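PDB 1D02: type II restriction enzyme MUNI from Mycoplasma, which recognises the double-stranded DNA sequence 5'-CAATTG-3' as a homodimer and cuts it after the first C, leaving terminal 5'-phosphates. Local coordinates for residues F31-V34 with F35-T38; L70-L73 with S74-Q77; A85-T89 with E90-I94; Q191-E195 with K196-Y200. The protein carries 1 engineered substitution. All blocks are in the same frame, centred on the assembly; numbering follows the deposited sequence.

Contact 1: residues F31-V34 with F35-T38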
# COMPACT_ATOMS: atom_id res chain seq x y z
N PHE D 31 -16.91 -19.66 -2.57
CA PHE D 31 -17.21 -19.14 -3.89
C PHE D 31 -17.35 -20.24 -4.94
O PHE D 31 -18.16 -20.10 -5.86
CB PHE D 31 -16.17 -18.09 -4.33
CG PHE D 31 -16.50 -16.70 -3.86
CD1 PHE D 31 -15.74 -16.08 -2.87
CD2 PHE D 31 -17.61 -16.03 -4.38
CE1 PHE D 31 -16.08 -14.81 -2.42
CE2 PHE D 31 -17.95 -14.75 -3.93
CZ PHE D 31 -17.18 -14.15 -2.95
N ASN D 32 -16.57 -21.32 -4.82
CA ASN D 32 -16.71 -22.41 -5.78
C ASN D 32 -18.12 -22.98 -5.68
O ASN D 32 -18.75 -23.30 -6.70
CB ASN D 32 -15.69 -23.53 -5.49
CG ASN D 32 -14.31 -23.18 -5.98
OD1 ASN D 32 -13.29 -23.65 -5.44
ND2 ASN D 32 -14.24 -22.38 -7.04
N ALA D 33 -18.65 -23.10 -4.47
CA ALA D 33 -20.00 -23.63 -4.34
C ALA D 33 -21.04 -22.69 -4.93
O ALA D 33 -21.91 -23.10 -5.71
CB ALA D 33 -20.34 -23.91 -2.87
N VAL D 34 -20.95 -21.42 -4.55
CA VAL D 34 -21.93 -20.44 -5.00
C VAL D 34 -21.87 -20.13 -6.50
O VAL D 34 -22.83 -19.59 -7.10
CB VAL D 34 -21.84 -19.16 -4.10
CG1 VAL D 34 -20.90 -18.08 -4.70
CG2 VAL D 34 -23.23 -18.61 -3.90
N PHE D 35 -20.76 -20.50 -7.12
CA PHE D 35 -20.64 -20.29 -8.56
C PHE D 35 -21.02 -21.51 -9.39
O PHE D 35 -21.00 -21.46 -10.63
CB PHE D 35 -19.21 -19.87 -8.94
CG PHE D 35 -18.83 -18.47 -8.50
CD1 PHE D 35 -17.48 -18.06 -8.53
CD2 PHE D 35 -19.80 -17.54 -8.11
CE1 PHE D 35 -17.12 -16.77 -8.18
CE2 PHE D 35 -19.45 -16.24 -7.76
CZ PHE D 35 -18.09 -15.85 -7.80
N GLU D 36 -21.38 -22.62 -8.73
CA GLU D 36 -21.73 -23.84 -9.48
C GLU D 36 -22.83 -23.63 -10.50
O GLU D 36 -23.91 -23.15 -10.16
CB GLU D 36 -22.16 -24.97 -8.54
CG GLU D 36 -21.00 -25.55 -7.74
CD GLU D 36 -21.44 -26.62 -6.75
OE1 GLU D 36 -20.69 -26.88 -5.78
OE2 GLU D 36 -22.54 -27.21 -6.92
N GLY D 37 -22.55 -23.99 -11.75
CA GLY D 37 -23.56 -23.84 -12.78
C GLY D 37 -23.78 -22.43 -13.28
O GLY D 37 -24.66 -22.21 -14.11
N THR D 38 -22.99 -21.47 -12.79
CA THR D 38 -23.15 -20.09 -13.24
C THR D 38 -22.04 -19.72 -14.22
O THR D 38 -21.16 -20.53 -14.54
CB THR D 38 -23.08 -19.07 -12.07
OG1 THR D 38 -21.71 -18.93 -11.66
CG2 THR D 38 -23.91 -19.56 -10.85
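Phe31 and Phe35 run alongside each other, their ring planes inclined at 43°, where the last turn of helix 27-34 passes into a type II beta turn, Phe35 to Thr38. This is the tight part of the contact. Phe31 CD2 comes to 3.5 Å from Phe35 CZ, and Val34 CG1 adds a second apolar touch, 3.6 Å from Phe35 CD2. Phe35 CG sits beside its own backbone N (chi1 -71°), which brings its ring back alongside Phe31 and against Tyr40 and Ile86. The backbone tethers the same residue, Phe35 N donating to Phe31 O over 2.9 Å. Glu36 N follows by donating to Ala33 O at 3.1 Å, from well above the carbonyl plane.

The other side faces solvent, with both Glu36 and Gly37 exposed. The extended Glu36 chain lies along Ala33, Glu36 CG being 3.3 Å from Ala33 O. Gly37 supplies the positive phi (76°) of the turn's third position. Phe35 O closes the turn by accepting two donors from the same face of its plane, Thr38 N at 2.9 Å and Thr38 OG1 at 2.8 Å.

Contact 2: residues L70-L73 with S74-Q77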
# COMPACT_ATOMS: atom_id res chain seq x y z
N LEU D 70 22.86 -11.43 -15.85
CA LEU D 70 23.07 -11.88 -17.21
C LEU D 70 21.94 -12.79 -17.69
O LEU D 70 22.14 -14.00 -17.94
CB LEU D 70 24.42 -12.62 -17.28
CG LEU D 70 25.61 -11.70 -17.00
CD1 LEU D 70 26.84 -12.54 -16.63
CD2 LEU D 70 25.89 -10.79 -18.24
N ILE D 71 20.75 -12.21 -17.78
CA ILE D 71 19.59 -12.93 -18.25
C ILE D 71 18.90 -12.07 -19.29
O ILE D 71 19.22 -10.89 -19.45
CB ILE D 71 18.62 -13.25 -17.12
CG1 ILE D 71 18.11 -11.94 -16.52
CG2 ILE D 71 19.29 -14.18 -16.11
CD1 ILE D 71 17.11 -12.13 -15.38
N ASP D 72 17.95 -12.67 -19.99
CA ASP D 72 17.21 -11.98 -21.04
C ASP D 72 15.93 -11.41 -20.46
O ASP D 72 14.93 -12.12 -20.32
CB ASP D 72 16.90 -12.95 -22.17
CG ASP D 72 16.17 -12.29 -23.33
OD1 ASP D 72 15.87 -11.08 -23.27
OD2 ASP D 72 15.90 -13.00 -24.31
N LEU D 73 15.95 -10.13 -20.11
CA LEU D 73 14.78 -9.51 -19.51
C LEU D 73 13.60 -9.48 -20.47
O LEU D 73 12.44 -9.44 -20.03
CB LEU D 73 15.10 -8.08 -19.02
CG LEU D 73 16.11 -8.07 -17.85
CD1 LEU D 73 16.43 -6.63 -17.45
CD2 LEU D 73 15.52 -8.85 -16.66
N SER D 74 13.86 -9.51 -21.78
CA SER D 74 12.75 -9.42 -22.73
C SER D 74 11.78 -10.62 -22.66
O SER D 74 10.66 -10.54 -23.16
CB SER D 74 13.29 -9.24 -24.15
OG SER D 74 13.73 -10.48 -24.70
N THR D 75 12.20 -11.73 -22.06
CA THR D 75 11.35 -12.91 -21.94
C THR D 75 11.22 -13.37 -20.50
O THR D 75 10.74 -14.47 -20.21
CB THR D 75 11.89 -14.07 -22.75
OG1 THR D 75 13.23 -14.39 -22.33
CG2 THR D 75 11.87 -13.71 -24.24
N THR D 76 11.65 -12.51 -19.58
CA THR D 76 11.57 -12.83 -18.18
C THR D 76 10.25 -12.34 -17.64
O THR D 76 9.83 -11.23 -17.92
CB THR D 76 12.72 -12.14 -17.44
OG1 THR D 76 13.96 -12.71 -17.88
CG2 THR D 76 12.59 -12.31 -15.92
N GLN D 77 9.58 -13.18 -16.85
CA GLN D 77 8.31 -12.80 -16.29
C GLN D 77 8.37 -12.58 -14.78
O GLN D 77 8.51 -13.54 -14.00
CB GLN D 77 7.25 -13.84 -16.64
CG GLN D 77 7.07 -13.94 -18.16
CD GLN D 77 5.92 -14.82 -18.57
OE1 GLN D 77 4.88 -14.83 -17.92
NE2 GLN D 77 6.08 -15.55 -19.67
O HOH W 1 15.50 -15.59 -24.10
O HOH W 2 9.72 -9.80 -20.08
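The backbone oxygen of Asp72 is gripped by two donors that come from opposite faces of its carbonyl plane: Thr76 OG1 lies 2.7 Å from Asp72 O, and Thr75 N reaches Asp72 O at 3.3 Å along a nearly straight N-H (163°). Each donor stands about 50° out of the plane, so neither points at a lone pair.

The carboxylate of the same aspartate is used just as fully. Asp72 CG is anti to the backbone N (chi1 -178°), and from there the carboxylate meets the chain two residues on. Ser74 OG donates to Asp72 OD1 over 2.6 Å on its syn side. Ser74 N donates to Asp72 OD1 at 3.0 Å from the same face, which gives the bond pattern of an Asx turn. The other carboxylate oxygen, Asp72 OD2, accepts a hydrogen bond from a water 2.6 Å away that also bonds Thr75 OG1. A second water donates both to Leu73 O (2.7 Å) and to Thr76 O, while the direct bond from Thr76 N to Leu73 O is weak.

These residues form a short 3-10 turn at Leu73-Ser74 in the loop between helix 60-63 and strand 84-88. Leu73 packs on Trp78 and on Arg164 of the second subunit, and the nearest atom of the contact is about 4 Å from the bound nucleic acid. The bend of this surface loop is probably held largely by polar groups, and the carboxylate accepts from Ser74 OG, Ser74 N and a water, which would favour its charged form.

Contact 3: residues A85-T89 with E90-I94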
# COMPACT_ATOMS: atom_id res chain seq x y z
N ALA D 85 -9.20 -14.60 -7.97
CA ALA D 85 -9.82 -13.71 -8.96
C ALA D 85 -11.18 -14.29 -9.22
O ALA D 85 -11.37 -15.51 -9.13
CB ALA D 85 -9.02 -13.65 -10.28
N ILE D 86 -12.12 -13.42 -9.56
CA ILE D 86 -13.46 -13.86 -9.92
C ILE D 86 -13.70 -13.37 -11.34
O ILE D 86 -13.61 -12.17 -11.61
CB ILE D 86 -14.53 -13.25 -8.99
CG1 ILE D 86 -14.38 -13.85 -7.60
CG2 ILE D 86 -15.93 -13.55 -9.55
CD1 ILE D 86 -15.23 -13.23 -6.57
N GLU D 87 -13.97 -14.31 -12.25
CA GLU D 87 -14.22 -13.91 -13.64
C GLU D 87 -15.64 -14.19 -14.07
O GLU D 87 -16.21 -15.22 -13.70
CB GLU D 87 -13.29 -14.67 -14.61
CG GLU D 87 -13.59 -14.32 -16.10
CD GLU D 87 -12.59 -14.93 -17.07
OE1 GLU D 87 -11.68 -15.65 -16.63
OE2 GLU D 87 -12.73 -14.67 -18.29
N ASN D 88 -16.22 -13.25 -14.82
CA ASN D 88 -17.54 -13.45 -15.43
C ASN D 88 -17.09 -13.99 -16.81
O ASN D 88 -16.54 -13.23 -17.61
CB ASN D 88 -18.24 -12.12 -15.58
CG ASN D 88 -19.52 -12.22 -16.41
OD1 ASN D 88 -19.63 -13.07 -17.31
ND2 ASN D 88 -20.46 -11.35 -16.12
N THR D 89 -17.31 -15.28 -17.07
CA THR D 89 -16.84 -15.88 -18.32
C THR D 89 -17.61 -15.45 -19.57
O THR D 89 -17.19 -15.78 -20.67
CB THR D 89 -16.82 -17.42 -18.26
OG1 THR D 89 -18.15 -17.92 -18.05
CG2 THR D 89 -15.90 -17.89 -17.13
N GLU D 90 -18.70 -14.72 -19.40
CA GLU D 90 -19.44 -14.25 -20.57
C GLU D 90 -18.89 -12.92 -21.04
O GLU D 90 -18.76 -12.67 -22.24
CB GLU D 90 -20.92 -14.08 -20.26
CG GLU D 90 -21.67 -15.39 -20.14
CD GLU D 90 -23.16 -15.19 -20.01
OE1 GLU D 90 -23.87 -16.21 -19.90
OE2 GLU D 90 -23.61 -14.02 -20.01
N THR D 91 -18.54 -12.06 -20.09
CA THR D 91 -18.00 -10.74 -20.40
C THR D 91 -16.46 -10.72 -20.37
O THR D 91 -15.84 -9.81 -20.92
CB THR D 91 -18.46 -9.72 -19.37
OG1 THR D 91 -17.94 -10.09 -18.10
CG2 THR D 91 -19.98 -9.65 -19.29
N HIS D 92 -15.88 -11.71 -19.73
CA HIS D 92 -14.42 -11.84 -19.58
C HIS D 92 -13.83 -10.74 -18.69
O HIS D 92 -12.60 -10.50 -18.71
CB HIS D 92 -13.75 -11.86 -20.95
CG HIS D 92 -14.21 -12.99 -21.82
ND1 HIS D 92 -13.90 -14.31 -21.55
CD2 HIS D 92 -15.02 -13.01 -22.91
CE1 HIS D 92 -14.50 -15.09 -22.44
NE2 HIS D 92 -15.18 -14.32 -23.27
N LYS D 93 -14.69 -10.09 -17.91
CA LYS D 93 -14.23 -9.08 -16.95
C LYS D 93 -13.81 -9.87 -15.70
O LYS D 93 -14.43 -10.88 -15.34
CB LYS D 93 -15.34 -8.07 -16.61
CG LYS D 93 -15.57 -7.07 -17.75
CD LYS D 93 -16.53 -5.95 -17.36
CE LYS D 93 -16.63 -4.92 -18.50
NZ LYS D 93 -17.60 -3.86 -18.14
N ILE D 94 -12.75 -9.39 -15.05
CA ILE D 94 -12.20 -10.08 -13.89
C ILE D 94 -11.94 -9.14 -12.71
O ILE D 94 -11.45 -8.02 -12.89
CB ILE D 94 -10.84 -10.72 -14.23
CG1 ILE D 94 -10.99 -11.65 -15.43
CG2 ILE D 94 -10.29 -11.49 -13.02
CD1 ILE D 94 -9.68 -12.06 -16.09
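This is the tip of the beta hairpin formed by strands 84-88 and 93-101; the end-to-end directions of segments 85-89 and 90-94 are 164° apart. Glu87 and Ile94 are an antiparallel non-hydrogen-bonded pair with CA atoms 4.3 Å apart; Glu87 CG lies 3.8 Å from Ile94 CG1, and Ala85 CB meets Ile94 CG2 on the same face of the sheet. Beyond them, two backbone bonds frame the four-residue loop Thr89 to His92: Asn88 N donates to Lys93 O at 3.0 Å, and His92 N to Asn88 O at 2.7 Å. His92, with positive phi (68°), carries the chain back toward its strand.

Inside the loop the Asn88 side chain, with CG anti to the backbone N (chi1 171°), brings OD1 to the loop's N-H groups. Glu90 N donates to Asn88 OD1 over 2.8 Å in the carbonyl plane, an Asx turn, and Thr91 N reaches Asn88 OD1 at 3.2 Å from above that plane. Thr91 OG1 accepts from Lys93 N in an ST turn and also bonds Leu201 O near the chain's end. Thr89 O lies over one face of the His92 ring, 3.3 Å from His92 CE1. At that ring's edge Glu87 OE2 takes only a weak bond from His92 ND1, the stronger partner of the carboxylate being Tyr43 OH on Glu87 OE1.

Chemically, a single amide oxygen thus satisfies two successive backbone N-H groups of the loop, between the strands, which probably helps to hold the loop's course.

Contact 4: residues Q191-E195 with K196-Y200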
# COMPACT_ATOMS: atom_id res chain seq x y z
N GLN D 191 -22.59 -12.24 -0.16
CA GLN D 191 -23.54 -11.14 -0.29
C GLN D 191 -22.80 -9.84 -0.58
O GLN D 191 -23.29 -9.00 -1.34
CB GLN D 191 -24.40 -10.99 0.97
CG GLN D 191 -25.39 -12.15 1.15
CD GLN D 191 -26.19 -12.04 2.43
OE1 GLN D 191 -25.62 -11.67 3.48
NE2 GLN D 191 -27.41 -12.37 2.40
N HIS D 192 -21.61 -9.65 -0.00
CA HIS D 192 -20.87 -8.42 -0.28
C HIS D 192 -20.55 -8.35 -1.77
O HIS D 192 -20.79 -7.33 -2.42
CB HIS D 192 -19.58 -8.36 0.54
CG HIS D 192 -18.85 -7.05 0.40
ND1 HIS D 192 -18.03 -6.76 -0.66
CD2 HIS D 192 -18.88 -5.94 1.17
CE1 HIS D 192 -17.59 -5.52 -0.55
NE2 HIS D 192 -18.10 -5.00 0.56
N PHE D 193 -19.99 -9.43 -2.30
CA PHE D 193 -19.66 -9.48 -3.73
C PHE D 193 -20.94 -9.30 -4.57
O PHE D 193 -21.00 -8.47 -5.47
CB PHE D 193 -19.06 -10.85 -4.07
CG PHE D 193 -18.97 -11.12 -5.55
CD1 PHE D 193 -17.99 -10.50 -6.33
CD2 PHE D 193 -19.88 -11.99 -6.17
CE1 PHE D 193 -17.92 -10.75 -7.71
CE2 PHE D 193 -19.82 -12.24 -7.54
CZ PHE D 193 -18.83 -11.62 -8.31
N ASN D 194 -21.97 -10.07 -4.24
CA ASN D 194 -23.22 -10.04 -4.99
C ASN D 194 -23.87 -8.66 -5.09
O ASN D 194 -24.29 -8.22 -6.17
CB ASN D 194 -24.21 -11.01 -4.35
CG ASN D 194 -25.42 -11.26 -5.19
OD1 ASN D 194 -26.56 -11.10 -4.72
ND2 ASN D 194 -25.21 -11.65 -6.44
N GLU D 195 -23.94 -7.98 -3.96
CA GLU D 195 -24.59 -6.67 -3.87
C GLU D 195 -23.75 -5.48 -4.27
O GLU D 195 -24.28 -4.50 -4.80
CB GLU D 195 -25.09 -6.46 -2.43
CG GLU D 195 -26.25 -7.38 -2.02
CD GLU D 195 -26.44 -7.48 -0.49
OE1 GLU D 195 -25.95 -6.61 0.26
OE2 GLU D 195 -27.09 -8.46 -0.05
N LYS D 196 -22.44 -5.57 -4.07
CA LYS D 196 -21.58 -4.43 -4.34
C LYS D 196 -20.55 -4.48 -5.45
O LYS D 196 -20.11 -3.43 -5.93
CB LYS D 196 -20.86 -4.08 -3.04
CG LYS D 196 -21.84 -3.80 -1.90
CD LYS D 196 -21.16 -3.72 -0.56
CE LYS D 196 -22.15 -3.21 0.47
NZ LYS D 196 -21.66 -3.45 1.86
N LEU D 197 -20.16 -5.68 -5.87
CA LEU D 197 -19.11 -5.82 -6.87
C LEU D 197 -19.46 -6.56 -8.17
O LEU D 197 -18.91 -6.26 -9.22
CB LEU D 197 -17.91 -6.51 -6.22
CG LEU D 197 -17.39 -5.87 -4.92
CD1 LEU D 197 -16.34 -6.82 -4.27
CD2 LEU D 197 -16.77 -4.53 -5.23
N LYS D 198 -20.37 -7.52 -8.08
CA LYS D 198 -20.75 -8.34 -9.22
C LYS D 198 -21.16 -7.54 -10.46
O LYS D 198 -20.79 -7.89 -11.58
CB LYS D 198 -21.87 -9.30 -8.83
CG LYS D 198 -22.12 -10.44 -9.85
CD LYS D 198 -23.23 -11.39 -9.40
CE LYS D 198 -24.61 -10.84 -9.75
NZ LYS D 198 -25.72 -11.64 -9.16
N LYS D 199 -21.90 -6.46 -10.24
CA LYS D 199 -22.38 -5.63 -11.33
C LYS D 199 -21.24 -5.02 -12.14
O LYS D 199 -21.43 -4.65 -13.30
CB LYS D 199 -23.27 -4.51 -10.80
CG LYS D 199 -22.56 -3.50 -9.90
CD LYS D 199 -23.59 -2.52 -9.30
CE LYS D 199 -22.92 -1.49 -8.38
NZ LYS D 199 -23.92 -0.54 -7.77
N TYR D 200 -20.05 -4.92 -11.55
CA TYR D 200 -18.92 -4.36 -12.28
C TYR D 200 -18.30 -5.35 -13.23
O TYR D 200 -17.43 -4.99 -14.03
CB TYR D 200 -17.88 -3.78 -11.30
CG TYR D 200 -18.40 -2.51 -10.67
CD1 TYR D 200 -18.78 -2.49 -9.32
CD2 TYR D 200 -18.61 -1.36 -11.43
CE1 TYR D 200 -19.34 -1.36 -8.75
CE2 TYR D 200 -19.17 -0.21 -10.86
CZ TYR D 200 -19.53 -0.22 -9.53
OH TYR D 200 -20.08 0.88 -8.95
O HOH W 3 -23.61 -6.11 -7.81
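Torsions that set CG anti to the backbone N turn both His192 (chi1 -174°) and Phe193 (chi1 168°) forward along the helix, where each ring meets the aliphatic part of a lysine. Lys196, four residues on, crosses the imidazole at about a right angle and lays CD over one face, 3.8 Å from the centroid of the His192 ring, a CH-pi contact. Lys198 does the same to the phenyl group, its CB standing 4.1 Å from the centroid of the Phe193 ring, nearer the rim than the middle. Leu197 lies between the two lysines in sequence and touches both rings: CD1 at the edge of His192, and CB 4.0 Å from Phe193 CD1.

The two lysine amines part ways. Lys196 NZ stays near the imidazole while making a long, weak ion pair with Asp175, whereas Lys198 NZ goes on to donate to Gly8 O. His192 is nearly parallel to the ring of Trp149, and Phe193 packs on Leu95, which ties the helix to the sheet.

The backbone changes step here. Lys196 N bonds His192 O at 2.9 Å in the usual alpha pattern. Phe193 O then accepts twice, from Leu197 N at 2.9 Å and from Lys198 N at 2.8 Å, the two donors on opposite faces of its plane. Next, a water bridges Asn194 O (2.8 Å) and Lys199 N (3.0 Å) in place of a direct bond. A carbonyl shared between the fourth and fifth residues after it marks the wider pi-type turn, through which the helix passes into a 3-10 segment at 198-200.

In the fold
Contacts 1, 3 and 4 form one cluster, with centres 13 to 14 Å apart. Three apolar side chains meet in it: Phe35 CZ of contact 1 lies 3.6 Å from Ile86 CG2 of contact 3 and 4.0 Å from Phe193 CE2 of contact 4, and Ile86 CG2 is 3.7 Å from Phe193 CZ. The turn after helix 27-34 and helix 186-197 thereby meet the hairpin of the mixed sheet common to PD-(D/E)XK nucleases. Contact 2 stands apart on a loop, its centre 39 Å from those of contacts 1 and 4 and 30 Å from that of contact 3. The nearest atom of contact 2 is about 4 Å from the bound DNA; those of contacts 1, 3 and 4 are about 15, 12 and 17 Å from it.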